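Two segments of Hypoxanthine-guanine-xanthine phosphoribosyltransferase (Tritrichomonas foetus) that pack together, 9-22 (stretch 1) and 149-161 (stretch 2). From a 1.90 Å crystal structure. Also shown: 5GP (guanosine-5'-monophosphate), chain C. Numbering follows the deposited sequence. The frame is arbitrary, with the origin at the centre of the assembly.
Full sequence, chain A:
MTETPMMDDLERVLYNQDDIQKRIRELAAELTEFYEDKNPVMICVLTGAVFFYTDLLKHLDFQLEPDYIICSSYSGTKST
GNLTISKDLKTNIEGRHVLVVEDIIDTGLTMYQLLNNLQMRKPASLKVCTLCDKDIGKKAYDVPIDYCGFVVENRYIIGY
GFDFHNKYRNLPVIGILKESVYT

Stretch 1 9-22: DLERVLYNQDDIQK
Stretch 2 149-161: GFVVENRYIIGYG

Segments far apart in sequence often pack by threading side chains into one another's gaps while charged pairs close the margins, and residues 9-22 and 149-161 of this phosphoribosyltransferase illustrate the principle. Together they bury 699 Å², with no backbone hydrogen bond between them. The register is set by the CA pairs Leu10 to Ile158 (8.0 Å), Leu14 to Val152 (8.1 Å), Gln17 to Tyr160 (8.7 Å) and Ile20 to Gly149 (8.1 Å).

In the first segment, extended chain around Arg12 and Val13 (phi/psi -174/156 and -93/136) turns at Leu14 (-96/-41), opens again at Tyr15 (-144/134), and enters a helix at Gln17 that runs past Lys22. Asn16 (chi1 p) caps this helix: its OD1 accepts from Asp19 N at 2.9 Å, while Asn16 N donates to Asp19 OD2 at 3.0 Å. The second segment is extended through Phe150 to Val152, and again at Ile157 and Ile158. Gly159 (101/159) and Gly161 (100/-31) adopt angles at which a CB would jam against the preceding carbonyl, and between them Tyr160 sits at 48/55.

Leu14 (m, t) is a central bump. Its CD1 enters a hollow lined by Val152 CG2 at 3.4 Å and Ile157 CD1 at 3.8 Å, Ile157 being m, m. The CA-to-CB bond of Leu10 (m, m) points sideways, but the side chain's end comes nearer, placing Leu10 CD1 3.7 Å from Ile158 CG2.

The aromatic rings supply broad surfaces. Tyr15 and Phe150, both m, stack face to face, with centroids 4.0 Å apart and planes at 21°; Tyr15 CE1 lies 3.6 Å from Phe150 CD1. The edge of Phe150 meets the helix, its CZ 3.8 Å from Asp19 O and 3.9 Å from Ile20 CA. Ile20 (m, t) also lays CG2 over the face of Tyr160 (chi1 t), 4.0 Å from the ring centroid and 23° off its normal, a CH-pi contact. Its side chain packs closely on Tyr160 and only loosely on Phe150, with Ile20 CG1 4.4 Å from Phe150 CE2.

Salt bridges complete the contact. Extended Glu11 (t, t) meets the folded Arg155 (m, m, m) as a paired fork: Arg155 NH2 to Glu11 OE1 and Arg155 NH1 to Glu11 OE2 are both 2.9 Å, with the carboxylate approaching the guanidinium edge. Arg12 (p, t, t) meets Glu153 (p, t) obliquely, Arg12 NH2 to Glu153 OE2 being 2.6 Å; the accompanying hydrogen bond, Arg12 NH1 to Glu153 OE1 at 3.5 Å, is weak.

Ile157 also serves the ligand: its N donates to guanine O6 of 5GP at 2.7 Å, and its O accepts from 5GP N1 at 2.9 Å.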

# COMPACT_ATOMS: atom_id res chain seq x y z
N ASP A 9 -16.81 -4.67 18.05
CA ASP A 9 -16.37 -3.47 18.76
C ASP A 9 -16.84 -2.20 18.06
O ASP A 9 -16.51 -1.09 18.47
CB ASP A 9 -14.85 -3.48 18.91
CG ASP A 9 -14.35 -4.68 19.67
OD1 ASP A 9 -14.98 -5.03 20.69
OD2 ASP A 9 -13.35 -5.29 19.23
N LEU A 10 -17.58 -2.38 16.98
CA LEU A 10 -18.12 -1.27 16.22
C LEU A 10 -19.37 -0.81 16.92
O LEU A 10 -20.18 -1.64 17.32
CB LEU A 10 -18.50 -1.70 14.80
CG LEU A 10 -17.48 -1.63 13.67
CD1 LEU A 10 -17.15 -0.18 13.36
CD2 LEU A 10 -16.23 -2.39 14.05
N GLU A 11 -19.49 0.49 17.14
CA GLU A 11 -20.69 1.03 17.76
C GLU A 11 -21.70 1.09 16.62
O GLU A 11 -22.90 0.88 16.83
CB GLU A 11 -20.42 2.43 18.31
CG GLU A 11 -21.68 3.12 18.82
CD GLU A 11 -21.41 4.51 19.32
OE1 GLU A 11 -20.69 4.63 20.33
OE2 GLU A 11 -21.91 5.48 18.71
N ARG A 12 -21.21 1.42 15.43
CA ARG A 12 -22.02 1.49 14.22
C ARG A 12 -21.17 1.74 12.99
O ARG A 12 -20.05 2.24 13.07
CB ARG A 12 -23.12 2.54 14.32
CG ARG A 12 -22.66 3.94 14.62
CD ARG A 12 -23.90 4.74 14.97
NE ARG A 12 -23.61 6.06 15.51
CZ ARG A 12 -23.39 7.14 14.76
NH1 ARG A 12 -23.41 7.06 13.43
NH2 ARG A 12 -23.23 8.31 15.34
N VAL A 13 -21.71 1.33 11.85
CA VAL A 13 -21.04 1.48 10.57
C VAL A 13 -21.50 2.78 9.96
O VAL A 13 -22.69 3.11 10.04
CB VAL A 13 -21.44 0.34 9.62
CG1 VAL A 13 -20.83 0.56 8.25
CG2 VAL A 13 -21.02 -1.01 10.20
N LEU A 14 -20.56 3.54 9.43
CA LEU A 14 -20.88 4.80 8.78
C LEU A 14 -21.01 4.58 7.28
O LEU A 14 -21.89 5.13 6.63
CB LEU A 14 -19.81 5.86 9.07
CG LEU A 14 -19.63 6.30 10.53
CD1 LEU A 14 -18.58 7.39 10.60
CD2 LEU A 14 -20.95 6.81 11.11
N TYR A 15 -20.11 3.77 6.72
CA TYR A 15 -20.11 3.47 5.29
C TYR A 15 -19.69 2.03 5.09
O TYR A 15 -18.76 1.57 5.73
CB TYR A 15 -19.13 4.38 4.53
CG TYR A 15 -19.44 5.85 4.69
CD1 TYR A 15 -20.52 6.42 4.01
CD2 TYR A 15 -18.73 6.64 5.57
CE1 TYR A 15 -20.88 7.74 4.23
CE2 TYR A 15 -19.08 7.95 5.79
CZ TYR A 15 -20.15 8.50 5.13
OH TYR A 15 -20.51 9.80 5.37
N ASN A 16 -20.42 1.32 4.24
CA ASN A 16 -20.10 -0.08 3.95
C ASN A 16 -19.17 -0.15 2.74
O ASN A 16 -18.94 0.86 2.08
CB ASN A 16 -21.39 -0.89 3.73
CG ASN A 16 -22.26 -0.32 2.63
OD1 ASN A 16 -21.85 -0.23 1.48
ND2 ASN A 16 -23.48 0.08 2.99
N GLN A 17 -18.69 -1.35 2.42
CA GLN A 17 -17.76 -1.51 1.30
C GLN A 17 -18.35 -1.01 -0.02
O GLN A 17 -17.63 -0.45 -0.85
CB GLN A 17 -17.28 -2.97 1.19
CG GLN A 17 -15.94 -3.16 0.44
CD GLN A 17 -14.76 -2.39 1.06
OE1 GLN A 17 -14.22 -1.46 0.45
NE2 GLN A 17 -14.36 -2.77 2.25
N ASP A 18 -19.66 -1.15 -0.19
CA ASP A 18 -20.31 -0.68 -1.41
C ASP A 18 -20.23 0.84 -1.53
O ASP A 18 -19.94 1.36 -2.61
CB ASP A 18 -21.77 -1.14 -1.46
CG ASP A 18 -21.90 -2.66 -1.56
OD1 ASP A 18 -21.17 -3.27 -2.39
OD2 ASP A 18 -22.71 -3.25 -0.81
N ASP A 19 -20.44 1.54 -0.41
CA ASP A 19 -20.38 3.01 -0.40
C ASP A 19 -18.96 3.47 -0.71
O ASP A 19 -18.75 4.40 -1.47
CB ASP A 19 -20.77 3.57 0.97
CG ASP A 19 -22.17 3.17 1.40
OD1 ASP A 19 -23.06 3.04 0.53
OD2 ASP A 19 -22.38 2.99 2.62
N ILE A 20 -18.00 2.82 -0.07
CA ILE A 20 -16.58 3.14 -0.23
C ILE A 20 -16.15 2.97 -1.68
O ILE A 20 -15.62 3.90 -2.28
CB ILE A 20 -15.72 2.23 0.70
CG1 ILE A 20 -15.97 2.62 2.17
CG2 ILE A 20 -14.24 2.30 0.34
CD1 ILE A 20 -15.48 1.59 3.16
N GLN A 21 -16.44 1.80 -2.25
CA GLN A 21 -16.05 1.51 -3.62
C GLN A 21 -16.70 2.43 -4.66
O GLN A 21 -16.08 2.78 -5.67
CB GLN A 21 -16.30 0.03 -3.93
CG GLN A 21 -15.41 -0.89 -3.09
CD GLN A 21 -13.93 -0.51 -3.16
OE1 GLN A 21 -13.39 -0.21 -4.24
NE2 GLN A 21 -13.26 -0.51 -2.01
N LYS A 22 -17.94 2.84 -4.40
CA LYS A 22 -18.62 3.75 -5.30
C LYS A 22 -17.90 5.11 -5.24
O LYS A 22 -17.61 5.72 -6.28
CB LYS A 22 -20.07 3.90 -4.84
CG LYS A 22 -20.87 4.95 -5.58
CD LYS A 22 -22.31 4.92 -5.09
CE LYS A 22 -23.14 5.98 -5.77
NZ LYS A 22 -22.74 7.34 -5.34
N GLY A 149 -13.29 12.02 0.22
CA GLY A 149 -14.24 10.93 0.11
C GLY A 149 -15.52 11.15 0.91
O GLY A 149 -16.61 11.24 0.33
N PHE A 150 -15.39 11.30 2.22
CA PHE A 150 -16.54 11.46 3.11
C PHE A 150 -16.26 12.41 4.28
O PHE A 150 -15.12 12.52 4.76
CB PHE A 150 -16.91 10.12 3.77
CG PHE A 150 -17.01 8.96 2.83
CD1 PHE A 150 -18.18 8.71 2.12
CD2 PHE A 150 -15.94 8.08 2.69
CE1 PHE A 150 -18.29 7.59 1.29
CE2 PHE A 150 -16.04 6.97 1.86
CZ PHE A 150 -17.22 6.73 1.16
N VAL A 151 -17.31 13.07 4.76
CA VAL A 151 -17.18 13.93 5.92
C VAL A 151 -17.69 13.04 7.04
O VAL A 151 -18.79 12.49 6.97
CB VAL A 151 -18.00 15.20 5.80
CG1 VAL A 151 -18.06 15.92 7.15
CG2 VAL A 151 -17.36 16.10 4.75
N VAL A 152 -16.85 12.85 8.05
CA VAL A 152 -17.14 11.97 9.16
C VAL A 152 -17.42 12.74 10.45
O VAL A 152 -16.98 13.87 10.62
CB VAL A 152 -15.94 10.99 9.28
CG1 VAL A 152 -15.10 11.28 10.50
CG2 VAL A 152 -16.40 9.56 9.19
N GLU A 153 -18.20 12.15 11.36
CA GLU A 153 -18.50 12.84 12.61
C GLU A 153 -17.34 12.77 13.57
O GLU A 153 -16.44 11.93 13.42
CB GLU A 153 -19.76 12.28 13.26
CG GLU A 153 -19.72 10.78 13.47
CD GLU A 153 -21.04 10.24 13.88
OE1 GLU A 153 -21.96 10.22 13.02
OE2 GLU A 153 -21.18 9.83 15.04
N ASN A 154 -17.37 13.63 14.58
CA ASN A 154 -16.31 13.72 15.57
C ASN A 154 -16.25 12.55 16.55
O ASN A 154 -16.52 12.71 17.75
CB ASN A 154 -16.44 15.04 16.33
CG ASN A 154 -15.19 15.39 17.13
OD1 ASN A 154 -14.18 14.70 17.06
ND2 ASN A 154 -15.27 16.47 17.88
N ARG A 155 -15.87 11.38 16.04
CA ARG A 155 -15.74 10.17 16.86
C ARG A 155 -14.47 9.46 16.38
O ARG A 155 -13.88 9.86 15.37
CB ARG A 155 -16.94 9.23 16.67
CG ARG A 155 -18.31 9.81 17.05
CD ARG A 155 -18.47 10.03 18.54
NE ARG A 155 -18.23 8.80 19.30
CZ ARG A 155 -19.13 7.83 19.48
NH1 ARG A 155 -20.35 7.93 18.97
NH2 ARG A 155 -18.78 6.74 20.14
N TYR A 156 -14.03 8.44 17.11
CA TYR A 156 -12.83 7.71 16.71
C TYR A 156 -13.22 6.73 15.62
O TYR A 156 -13.96 5.78 15.87
CB TYR A 156 -12.18 6.96 17.87
CG TYR A 156 -10.78 6.49 17.51
CD1 TYR A 156 -9.70 7.38 17.57
CD2 TYR A 156 -10.54 5.20 17.06
CE1 TYR A 156 -8.44 6.99 17.18
CE2 TYR A 156 -9.27 4.80 16.67
CZ TYR A 156 -8.23 5.70 16.73
OH TYR A 156 -6.97 5.32 16.34
N ILE A 157 -12.74 7.00 14.42
CA ILE A 157 -13.02 6.19 13.25
C ILE A 157 -12.13 4.96 13.17
O ILE A 157 -10.91 5.02 13.39
CB ILE A 157 -12.92 7.06 11.96
CG1 ILE A 157 -13.87 8.26 12.08
CG2 ILE A 157 -13.25 6.25 10.71
CD1 ILE A 157 -15.31 7.90 12.47
N ILE A 158 -12.75 3.85 12.79
CA ILE A 158 -12.07 2.57 12.70
C ILE A 158 -12.46 1.84 11.40
O ILE A 158 -13.53 2.12 10.83
CB ILE A 158 -12.42 1.75 13.99
CG1 ILE A 158 -11.17 1.08 14.54
CG2 ILE A 158 -13.59 0.80 13.79
CD1 ILE A 158 -10.13 2.06 14.96
N GLY A 159 -11.57 1.00 10.88
CA GLY A 159 -11.86 0.23 9.67
C GLY A 159 -11.27 0.73 8.36
O GLY A 159 -10.88 1.90 8.24
N TYR A 160 -11.16 -0.17 7.39
CA TYR A 160 -10.64 0.15 6.07
C TYR A 160 -9.33 0.94 6.15
O TYR A 160 -9.21 2.04 5.59
CB TYR A 160 -11.70 0.92 5.27
CG TYR A 160 -11.35 1.11 3.81
CD1 TYR A 160 -11.20 0.01 2.97
CD2 TYR A 160 -11.16 2.39 3.28
CE1 TYR A 160 -10.86 0.18 1.62
CE2 TYR A 160 -10.83 2.56 1.94
CZ TYR A 160 -10.68 1.46 1.12
OH TYR A 160 -10.37 1.66 -0.20
N GLY A 161 -8.36 0.39 6.85
CA GLY A 161 -7.09 1.07 7.01
C GLY A 161 -6.95 1.78 8.35
O GLY A 161 -5.82 1.92 8.84
P 5GP C . -4.62 16.04 12.69
O1P 5GP C . -5.43 16.43 11.52
O2P 5GP C . -3.22 16.44 12.58
O3P 5GP C . -5.28 16.44 13.95
O5' 5GP C . -4.75 14.49 12.79
C5' 5GP C . -4.77 13.59 11.68
C4' 5GP C . -3.95 12.42 12.04
O4' 5GP C . -4.50 11.64 13.12
C3' 5GP C . -3.81 11.48 10.88
O3' 5GP C . -2.58 10.80 11.11
C2' 5GP C . -4.93 10.56 11.15
O2' 5GP C . -4.69 9.30 10.53
C1' 5GP C . -5.01 10.39 12.67
N9 5GP C . -6.46 10.28 13.10
C8 5GP C . -7.35 11.32 13.26
N7 5GP C . -8.56 10.95 13.59
C5 5GP C . -8.51 9.56 13.64
C6 5GP C . -9.57 8.61 13.83
O6 5GP C . -10.73 8.85 14.15
N1 5GP C . -9.17 7.30 13.61
C2 5GP C . -7.87 6.92 13.26
N2 5GP C . -7.62 5.61 13.20
N3 5GP C . -6.85 7.81 13.11
C4 5GP C . -7.24 9.12 13.29